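Outer membrane protein Omp121 (Bacteroides thetaiotaomicron, PDB 5FQ8) probably imports nutrients across the outer membrane as the TonB-dependent, SusC-like barrel subunit of a SusCD complex. Local coordinates at residues Y179-W185 with F253-L259; Q276-D280 with S289-Y293; Y314-N320 with N377-R383. All blocks are in the same frame, centred on the assembly; numbering follows the deposited sequence.

Contact 1. Residues Y179-W185 with F253-L259; sequences YNGGVQW and FRYSNSL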
# COMPACT_ATOMS: atom_id res chain seq x y z
N TYR B 179 -7.30 -21.76 -40.34
CA TYR B 179 -7.01 -20.39 -39.93
C TYR B 179 -8.27 -19.54 -40.02
O TYR B 179 -9.03 -19.67 -40.97
CB TYR B 179 -5.93 -19.79 -40.80
CG TYR B 179 -5.75 -18.30 -40.65
CD1 TYR B 179 -5.23 -17.75 -39.50
CD2 TYR B 179 -6.07 -17.44 -41.69
CE1 TYR B 179 -5.04 -16.40 -39.37
CE2 TYR B 179 -5.88 -16.09 -41.58
CZ TYR B 179 -5.36 -15.57 -40.41
OH TYR B 179 -5.18 -14.22 -40.30
N ASN B 180 -8.49 -18.69 -39.03
CA ASN B 180 -9.52 -17.66 -39.08
C ASN B 180 -8.87 -16.32 -38.81
O ASN B 180 -8.21 -16.15 -37.78
CB ASN B 180 -10.63 -17.92 -38.06
CG ASN B 180 -11.47 -19.11 -38.41
OD1 ASN B 180 -12.44 -19.01 -39.15
ND2 ASN B 180 -11.11 -20.26 -37.87
N GLY B 181 -9.03 -15.38 -39.73
CA GLY B 181 -8.45 -14.07 -39.58
C GLY B 181 -9.53 -13.02 -39.69
O GLY B 181 -10.29 -13.01 -40.65
N GLY B 182 -9.63 -12.13 -38.70
CA GLY B 182 -10.76 -11.24 -38.61
C GLY B 182 -10.33 -9.80 -38.40
O GLY B 182 -9.22 -9.52 -37.96
N VAL B 183 -11.25 -8.91 -38.71
CA VAL B 183 -11.06 -7.47 -38.60
C VAL B 183 -12.44 -6.88 -38.38
O VAL B 183 -13.39 -7.25 -39.07
CB VAL B 183 -10.40 -6.90 -39.87
CG1 VAL B 183 -10.71 -5.45 -39.99
CG2 VAL B 183 -8.92 -7.10 -39.82
N GLN B 184 -12.58 -5.99 -37.41
CA GLN B 184 -13.92 -5.45 -37.19
C GLN B 184 -13.85 -4.09 -36.52
O GLN B 184 -12.94 -3.81 -35.75
CB GLN B 184 -14.80 -6.39 -36.36
CG GLN B 184 -14.62 -6.27 -34.90
CD GLN B 184 -15.78 -6.81 -34.13
OE1 GLN B 184 -16.31 -7.87 -34.44
NE2 GLN B 184 -16.19 -6.10 -33.09
N TRP B 185 -14.81 -3.25 -36.85
CA TRP B 185 -14.91 -1.90 -36.34
C TRP B 185 -16.09 -1.79 -35.38
O TRP B 185 -17.09 -2.50 -35.52
CB TRP B 185 -15.09 -0.91 -37.47
CG TRP B 185 -13.95 -0.81 -38.34
CD1 TRP B 185 -12.99 0.13 -38.31
CD2 TRP B 185 -13.61 -1.70 -39.38
NE1 TRP B 185 -12.06 -0.10 -39.27
CE2 TRP B 185 -12.42 -1.23 -39.95
CE3 TRP B 185 -14.19 -2.85 -39.89
CZ2 TRP B 185 -11.81 -1.86 -41.01
CZ3 TRP B 185 -13.58 -3.47 -40.94
CH2 TRP B 185 -12.41 -2.98 -41.49
N PHE B 253 -11.33 -0.34 -33.43
CA PHE B 253 -10.77 -1.32 -34.35
C PHE B 253 -10.35 -2.54 -33.56
O PHE B 253 -9.89 -2.43 -32.42
CB PHE B 253 -9.60 -0.76 -35.11
CG PHE B 253 -9.04 -1.70 -36.14
CD1 PHE B 253 -9.64 -1.81 -37.38
CD2 PHE B 253 -7.93 -2.47 -35.86
CE1 PHE B 253 -9.13 -2.68 -38.33
CE2 PHE B 253 -7.42 -3.33 -36.81
CZ PHE B 253 -8.02 -3.43 -38.04
N ARG B 254 -10.53 -3.71 -34.17
CA ARG B 254 -10.19 -4.98 -33.54
C ARG B 254 -9.68 -5.92 -34.63
O ARG B 254 -10.32 -6.05 -35.68
CB ARG B 254 -11.39 -5.58 -32.80
CG ARG B 254 -11.10 -6.90 -32.10
CD ARG B 254 -12.36 -7.67 -31.73
NE ARG B 254 -12.80 -8.60 -32.77
CZ ARG B 254 -13.70 -9.56 -32.58
NH1 ARG B 254 -14.24 -9.72 -31.39
NH2 ARG B 254 -14.07 -10.35 -33.56
N TYR B 255 -8.54 -6.56 -34.38
CA TYR B 255 -7.99 -7.54 -35.31
C TYR B 255 -7.76 -8.85 -34.59
O TYR B 255 -7.25 -8.87 -33.47
CB TYR B 255 -6.69 -7.06 -35.95
CG TYR B 255 -5.55 -6.77 -35.02
CD1 TYR B 255 -4.67 -7.77 -34.65
CD2 TYR B 255 -5.32 -5.49 -34.55
CE1 TYR B 255 -3.61 -7.51 -33.82
CE2 TYR B 255 -4.27 -5.22 -33.72
CZ TYR B 255 -3.41 -6.24 -33.36
OH TYR B 255 -2.35 -5.99 -32.53
N SER B 256 -8.18 -9.95 -35.20
CA SER B 256 -8.10 -11.26 -34.59
C SER B 256 -7.38 -12.23 -35.51
O SER B 256 -7.49 -12.13 -36.73
CB SER B 256 -9.47 -11.83 -34.27
OG SER B 256 -9.33 -13.21 -33.96
N ASN B 257 -6.67 -13.18 -34.91
CA ASN B 257 -5.96 -14.23 -35.63
C ASN B 257 -6.17 -15.52 -34.86
O ASN B 257 -5.86 -15.59 -33.67
CB ASN B 257 -4.46 -13.93 -35.76
CG ASN B 257 -4.16 -12.80 -36.71
OD1 ASN B 257 -4.20 -12.97 -37.91
ND2 ASN B 257 -3.86 -11.64 -36.18
N SER B 258 -6.68 -16.55 -35.53
CA SER B 258 -6.90 -17.84 -34.90
C SER B 258 -6.38 -18.96 -35.79
O SER B 258 -6.65 -18.97 -36.99
CB SER B 258 -8.37 -18.05 -34.61
OG SER B 258 -8.58 -19.37 -34.15
N LEU B 259 -5.65 -19.90 -35.19
CA LEU B 259 -5.08 -21.04 -35.89
C LEU B 259 -5.45 -22.33 -35.16
O LEU B 259 -5.69 -22.33 -33.96
CB LEU B 259 -3.56 -20.90 -35.96
CG LEU B 259 -2.79 -21.26 -37.21
CD1 LEU B 259 -3.13 -20.30 -38.29
CD2 LEU B 259 -1.33 -21.18 -36.91
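Residues 179-185 and 253-259 run antiparallel as neighbouring extended strands, their axes 4.6 Å apart at the closest point and 173° between directions. The register pairs Asn-180 with Ser-258, Gly-182 with Ser-256 and Gln-184 with Arg-254 as hydrogen-bonded pairs, each carrying two amide-carbonyl bonds. At Gly-182 these are close to straight: its N lies 2.9 Å from Ser-256 O, and its O accepts from Ser-256 N at 3.0 Å. The other two pairs are as short but more bent, most of all Arg-254 N to Gln-184 O (2.9 Å, 131°). Between them sit the non-hydrogen-bonded pairs, where CA-H groups approach carbonyls, as in Val-183 CA to Arg-254 O at 3.3 Å.

This is the start of the transmembrane β-barrel: strand 177-188 also pairs with the last strand, 973-983, which closes the cylinder. The face of Gln-184, Arg-254 and Ser-258 looks inward to the plug, where Arg-254 NH2 bonds to Arg-56 O and Ser-258 OG to Asp-136; Gln-184 OE1 is taken by the hydroxyl of Tyr-934 instead of by Arg-254.

On the outer face, Phe-253 turns its edge to the face of Trp-185 in a T-shaped pair, its ring centroid 5.2 Å from that of the indole five-membered ring, planes at 72°. Val-183 CG1 meets Phe-253 CE1 at 3.6 Å. Further along, the t rotamer of Tyr-179 lays its ring above Gly-181, where a β-carbon would collide with the hydroxyl. Tyr-179 OH thereby reaches Asn-257 OD1, a 2.9 Å hydrogen bond, while its CD1 packs on Leu-259 CD1 at 3.5 Å.

Contact 2. Residues Q276-D280 with S289-Y293; sequences QISDD and SYDKY. With CA (calcium ion), chain M.
A β-hairpin of the barrel wall, with a calcium-binding loop at its turn, brings 276-280 against 289-293. Both strands are fully extended and antiparallel (179°, axes 4.5 Å apart). Ile-277/Lys-292 and Asp-279/Tyr-290 form the hydrogen-bonded pairs; Gln-276/Tyr-293, Ser-278/Asp-291 and Asp-280/Ser-289 form the non-hydrogen-bonded ones.

Ile-277 and Asp-279 are covered most. Ile-277 N donates to Lys-292 O (2.9 Å) and its O accepts from Lys-292 N (2.8 Å); its side chain, chi1 m and chi2 t, sets CB 3.9 Å from Lys-292 CB. Asp-279 N reaches Tyr-290 O at 2.7 Å, Tyr-290 N returns to Asp-279 O at 3.1 Å, and their CB atoms lie 4.3 Å apart. This face turns to the plug: Ile-277 and Tyr-290 touch Ser-58, and the all-trans Lys-292 carries NZ to the carbonyls of Ser-58, Asn-131 and Ile-133.

On the other face, with both chi1 values m, Ser-278 OG donates to Asp-291 OD1 at 3.0 Å, and Gln-276 CG packs on Tyr-293 CE2 at 3.5 Å. At the turn, Gly-281, Ile-283 and Thr-285 give carbonyls and Asp-288 a carboxylate to the calcium, which Asp-280, chi1 t, binds through OD1 at 2.3 Å.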
# COMPACT_ATOMS: atom_id res chain seq x y z
N GLN B 276 -5.84 -15.02 -30.96
CA GLN B 276 -5.30 -13.71 -30.64
C GLN B 276 -6.34 -12.67 -30.98
O GLN B 276 -6.97 -12.73 -32.03
CB GLN B 276 -4.02 -13.45 -31.42
CG GLN B 276 -3.39 -12.11 -31.17
CD GLN B 276 -3.94 -11.05 -32.06
OE1 GLN B 276 -4.70 -11.34 -32.97
NE2 GLN B 276 -3.57 -9.81 -31.81
N ILE B 277 -6.52 -11.71 -30.08
CA ILE B 277 -7.52 -10.66 -30.20
C ILE B 277 -6.94 -9.38 -29.62
O ILE B 277 -6.30 -9.41 -28.56
CB ILE B 277 -8.82 -11.05 -29.47
CG1 ILE B 277 -9.43 -12.28 -30.10
CG2 ILE B 277 -9.81 -9.93 -29.50
CD1 ILE B 277 -10.71 -12.68 -29.48
N SER B 278 -7.13 -8.27 -30.31
CA SER B 278 -6.58 -6.99 -29.86
C SER B 278 -7.56 -5.88 -30.18
O SER B 278 -7.61 -5.41 -31.32
CB SER B 278 -5.23 -6.71 -30.49
OG SER B 278 -4.23 -7.45 -29.83
N ASP B 279 -8.27 -5.41 -29.18
CA ASP B 279 -9.33 -4.44 -29.36
C ASP B 279 -8.90 -3.09 -28.81
O ASP B 279 -8.41 -3.00 -27.69
CB ASP B 279 -10.60 -4.94 -28.65
CG ASP B 279 -11.84 -4.43 -29.29
OD1 ASP B 279 -11.74 -3.45 -30.04
OD2 ASP B 279 -12.90 -5.03 -29.03
N ASP B 280 -9.08 -2.04 -29.60
CA ASP B 280 -8.96 -0.66 -29.14
C ASP B 280 -10.26 0.01 -29.57
O ASP B 280 -10.40 0.38 -30.73
CB ASP B 280 -7.73 0.02 -29.72
CG ASP B 280 -7.57 1.47 -29.26
OD1 ASP B 280 -8.46 2.05 -28.62
OD2 ASP B 280 -6.52 2.06 -29.57
N SER B 289 -9.03 -1.09 -24.12
CA SER B 289 -8.16 -2.07 -24.71
C SER B 289 -8.47 -3.43 -24.13
O SER B 289 -8.85 -3.57 -22.97
CB SER B 289 -6.72 -1.71 -24.50
OG SER B 289 -6.38 -0.66 -25.38
N TYR B 290 -8.34 -4.43 -24.98
CA TYR B 290 -8.48 -5.81 -24.58
C TYR B 290 -7.60 -6.58 -25.53
O TYR B 290 -7.76 -6.46 -26.74
CB TYR B 290 -9.92 -6.25 -24.66
CG TYR B 290 -10.20 -7.69 -24.37
CD1 TYR B 290 -9.83 -8.27 -23.19
CD2 TYR B 290 -10.90 -8.45 -25.27
CE1 TYR B 290 -10.13 -9.58 -22.93
CE2 TYR B 290 -11.20 -9.75 -25.02
CZ TYR B 290 -10.82 -10.31 -23.86
OH TYR B 290 -11.13 -11.62 -23.64
N ASP B 291 -6.63 -7.29 -24.97
CA ASP B 291 -5.83 -8.24 -25.71
C ASP B 291 -6.13 -9.61 -25.14
O ASP B 291 -6.00 -9.82 -23.94
CB ASP B 291 -4.35 -7.91 -25.59
CG ASP B 291 -4.02 -6.55 -26.13
OD1 ASP B 291 -4.64 -6.17 -27.13
OD2 ASP B 291 -3.15 -5.86 -25.56
N LYS B 292 -6.59 -10.52 -25.98
CA LYS B 292 -6.81 -11.89 -25.57
C LYS B 292 -5.82 -12.77 -26.32
O LYS B 292 -5.59 -12.56 -27.51
CB LYS B 292 -8.24 -12.31 -25.82
CG LYS B 292 -8.60 -13.68 -25.35
CD LYS B 292 -9.95 -14.09 -25.85
CE LYS B 292 -10.37 -15.39 -25.24
NZ LYS B 292 -11.66 -15.86 -25.75
N TYR B 293 -5.19 -13.70 -25.60
CA TYR B 293 -4.35 -14.74 -26.19
C TYR B 293 -4.71 -16.06 -25.52
O TYR B 293 -4.77 -16.12 -24.29
CB TYR B 293 -2.86 -14.49 -25.99
CG TYR B 293 -2.23 -13.33 -26.73
CD1 TYR B 293 -2.19 -12.08 -26.17
CD2 TYR B 293 -1.63 -13.51 -27.96
CE1 TYR B 293 -1.60 -11.02 -26.81
CE2 TYR B 293 -1.04 -12.45 -28.62
CZ TYR B 293 -1.03 -11.21 -28.04
OH TYR B 293 -0.45 -10.13 -28.67
CA CA M . -9.93 3.72 -28.17

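Contact 3. Residues Y314-N320 with N377-R383; sequences YAYQKNN and NEYESER
Within the antiparallel β-barrel of this TonB-dependent receptor, extended strands 314-320 and 377-383 lie side by side, 174° between directions and axes 4.6 Å apart. Ala-315/Arg-383, Gln-317/Ser-381 and Asn-319/Tyr-379 are the hydrogen-bonded pairs.

All six of their mutual amides find carbonyls: Ala-315 N to Arg-383 O 2.8 Å, Gln-317 N to Ser-381 O 3.1 Å, Ser-381 N to Gln-317 O 2.9 Å, Asn-319 N to Tyr-379 O 2.8 Å, Tyr-379 N to Asn-319 O 2.7 Å, and a bent, weak Arg-383 N to Ala-315 O at 2.9 Å.

The face of Tyr-316, Glu-380 and Glu-382 meets the second subunit, a copy of the same protein. Tyr-316, chi1 t, donates from OH to Glu-380 OE1 (3.2 Å), whereas Tyr-314 OH to Glu-382 OE2 (3.3 Å) is weak. Both glutamates form salt bridges with Arg-453 of the second subunit, and Thr-408 of that subunit bonds to Glu-382 OE2. Lys-318 NZ stays 4.3 Å from Glu-378 OE1, too far for a salt bridge; Asn-320 ND2 donates weakly to that oxygen at 3.5 Å.

On the plug-facing side, Arg-383 forms a salt bridge with Asp-407 of strand 398-417 and bonds to Gly-129 O of the plug, and Tyr-379 stacks on Phe-126. Gln-317, chi1 p, donates from NE2 to Asn-319 OD1 (2.5 Å). A water donates to Ala-315 O at 2.7 Å and also bonds Ser-381 OG at 3.0 Å.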
# COMPACT_ATOMS: atom_id res chain seq x y z
N TYR B 314 -3.94 -22.38 -21.71
CA TYR B 314 -3.41 -21.17 -21.10
C TYR B 314 -4.15 -19.99 -21.70
O TYR B 314 -4.43 -19.98 -22.90
CB TYR B 314 -1.90 -21.05 -21.34
CG TYR B 314 -1.28 -19.69 -21.12
CD1 TYR B 314 -0.77 -19.33 -19.89
CD2 TYR B 314 -1.14 -18.79 -22.16
CE1 TYR B 314 -0.19 -18.10 -19.70
CE2 TYR B 314 -0.55 -17.56 -21.97
CZ TYR B 314 -0.07 -17.22 -20.74
OH TYR B 314 0.51 -16.01 -20.54
N ALA B 315 -4.48 -19.02 -20.86
CA ALA B 315 -5.21 -17.83 -21.28
C ALA B 315 -4.51 -16.60 -20.73
O ALA B 315 -4.13 -16.56 -19.56
CB ALA B 315 -6.65 -17.88 -20.80
N TYR B 316 -4.34 -15.61 -21.59
CA TYR B 316 -3.82 -14.31 -21.22
C TYR B 316 -4.86 -13.25 -21.51
O TYR B 316 -5.64 -13.38 -22.45
CB TYR B 316 -2.57 -13.99 -21.99
CG TYR B 316 -2.05 -12.60 -21.76
CD1 TYR B 316 -1.18 -12.34 -20.71
CD2 TYR B 316 -2.41 -11.56 -22.59
CE1 TYR B 316 -0.70 -11.08 -20.49
CE2 TYR B 316 -1.94 -10.29 -22.37
CZ TYR B 316 -1.08 -10.06 -21.32
OH TYR B 316 -0.60 -8.79 -21.12
N GLN B 317 -4.87 -12.19 -20.71
CA GLN B 317 -5.64 -11.02 -21.10
C GLN B 317 -4.98 -9.77 -20.55
O GLN B 317 -4.39 -9.80 -19.48
CB GLN B 317 -7.09 -11.11 -20.65
CG GLN B 317 -7.35 -10.95 -19.19
CD GLN B 317 -8.80 -11.19 -18.87
OE1 GLN B 317 -9.25 -12.33 -18.81
NE2 GLN B 317 -9.53 -10.12 -18.67
N LYS B 318 -5.06 -8.69 -21.30
CA LYS B 318 -4.73 -7.37 -20.79
C LYS B 318 -5.89 -6.44 -21.07
O LYS B 318 -6.10 -6.03 -22.21
CB LYS B 318 -3.45 -6.82 -21.41
CG LYS B 318 -2.69 -5.91 -20.45
CD LYS B 318 -1.64 -5.10 -21.13
CE LYS B 318 -2.18 -3.76 -21.51
NZ LYS B 318 -1.28 -3.01 -22.41
N ASN B 319 -6.63 -6.10 -20.03
CA ASN B 319 -7.69 -5.12 -20.11
C ASN B 319 -7.19 -3.75 -19.68
O ASN B 319 -6.42 -3.63 -18.73
CB ASN B 319 -8.86 -5.51 -19.22
CG ASN B 319 -9.37 -6.89 -19.51
OD1 ASN B 319 -8.66 -7.87 -19.37
ND2 ASN B 319 -10.63 -6.99 -19.89
N ASN B 320 -7.63 -2.73 -20.39
CA ASN B 320 -7.57 -1.34 -19.97
C ASN B 320 -8.97 -0.79 -20.09
O ASN B 320 -9.68 -1.11 -21.03
CB ASN B 320 -6.61 -0.51 -20.82
CG ASN B 320 -5.18 -0.93 -20.68
OD1 ASN B 320 -4.71 -1.80 -21.39
ND2 ASN B 320 -4.46 -0.30 -19.77
N ASN B 377 -6.07 2.46 -15.40
CA ASN B 377 -6.85 1.38 -14.80
C ASN B 377 -6.64 0.13 -15.66
O ASN B 377 -7.46 -0.24 -16.49
CB ASN B 377 -8.32 1.73 -14.69
CG ASN B 377 -9.10 0.67 -13.99
OD1 ASN B 377 -8.54 -0.29 -13.48
ND2 ASN B 377 -10.40 0.83 -13.96
N GLU B 378 -5.52 -0.54 -15.43
CA GLU B 378 -5.09 -1.66 -16.25
C GLU B 378 -5.29 -2.97 -15.50
O GLU B 378 -5.32 -3.00 -14.28
CB GLU B 378 -3.63 -1.48 -16.64
CG GLU B 378 -3.11 -2.44 -17.68
CD GLU B 378 -1.67 -2.22 -17.99
OE1 GLU B 378 -1.33 -1.14 -18.50
OE2 GLU B 378 -0.87 -3.13 -17.71
N TYR B 379 -5.46 -4.04 -16.25
CA TYR B 379 -5.56 -5.38 -15.68
C TYR B 379 -4.83 -6.33 -16.60
O TYR B 379 -5.01 -6.28 -17.81
CB TYR B 379 -7.01 -5.80 -15.50
CG TYR B 379 -7.27 -7.14 -14.86
CD1 TYR B 379 -7.36 -7.28 -13.49
CD2 TYR B 379 -7.49 -8.26 -15.63
CE1 TYR B 379 -7.63 -8.49 -12.91
CE2 TYR B 379 -7.76 -9.48 -15.06
CZ TYR B 379 -7.83 -9.59 -13.70
OH TYR B 379 -8.09 -10.81 -13.13
N GLU B 380 -3.98 -7.17 -16.02
CA GLU B 380 -3.31 -8.24 -16.73
C GLU B 380 -3.55 -9.53 -15.99
O GLU B 380 -3.48 -9.56 -14.76
CB GLU B 380 -1.81 -7.97 -16.87
CG GLU B 380 -1.10 -9.08 -17.60
CD GLU B 380 0.38 -8.89 -17.74
OE1 GLU B 380 0.81 -7.95 -18.43
OE2 GLU B 380 1.12 -9.70 -17.17
N SER B 381 -3.86 -10.59 -16.71
CA SER B 381 -4.22 -11.86 -16.09
C SER B 381 -3.55 -13.01 -16.82
O SER B 381 -3.41 -12.98 -18.04
CB SER B 381 -5.73 -12.03 -16.10
OG SER B 381 -6.10 -13.36 -15.84
N GLU B 382 -3.12 -14.01 -16.06
CA GLU B 382 -2.57 -15.23 -16.62
C GLU B 382 -3.31 -16.41 -16.02
O GLU B 382 -3.61 -16.39 -14.83
CB GLU B 382 -1.08 -15.34 -16.34
CG GLU B 382 -0.21 -14.87 -17.50
CD GLU B 382 1.24 -14.67 -17.11
OE1 GLU B 382 1.52 -13.80 -16.25
OE2 GLU B 382 2.09 -15.38 -17.67
N ARG B 383 -3.65 -17.40 -16.83
CA ARG B 383 -4.55 -18.45 -16.37
C ARG B 383 -4.21 -19.77 -17.02
O ARG B 383 -4.07 -19.84 -18.24
CB ARG B 383 -6.01 -18.10 -16.68
CG ARG B 383 -6.98 -19.20 -16.36
CD ARG B 383 -8.41 -18.74 -16.54
NE ARG B 383 -9.36 -19.78 -16.19
CZ ARG B 383 -10.65 -19.68 -16.43
NH1 ARG B 383 -11.11 -18.59 -17.00
NH2 ARG B 383 -11.48 -20.66 -16.11
O HOH W 1 -6.04 -15.21 -18.14

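How the contacts relate
From the N terminus, the chain leaves the plug, enters the barrel wall at 177-188, and meets the three contacts strictly in series; none nests within or crosses another. Contact 1 closes a long excursion of 67 residues, contact 2 the eight-residue calcium loop, and contact 3 a 56-residue connection that includes two short helices. Together they span six adjacent strands. The wall is continuous because neighbouring contacts share backbone bonds: Phe-253 N to Asp-280 O (2.9 Å) joins contacts 1 and 2, and Tyr-293 O to Tyr-316 N (2.8 Å) joins 2 and 3. Contact 2 thus lies between the others, whose centres are about 19 Å apart.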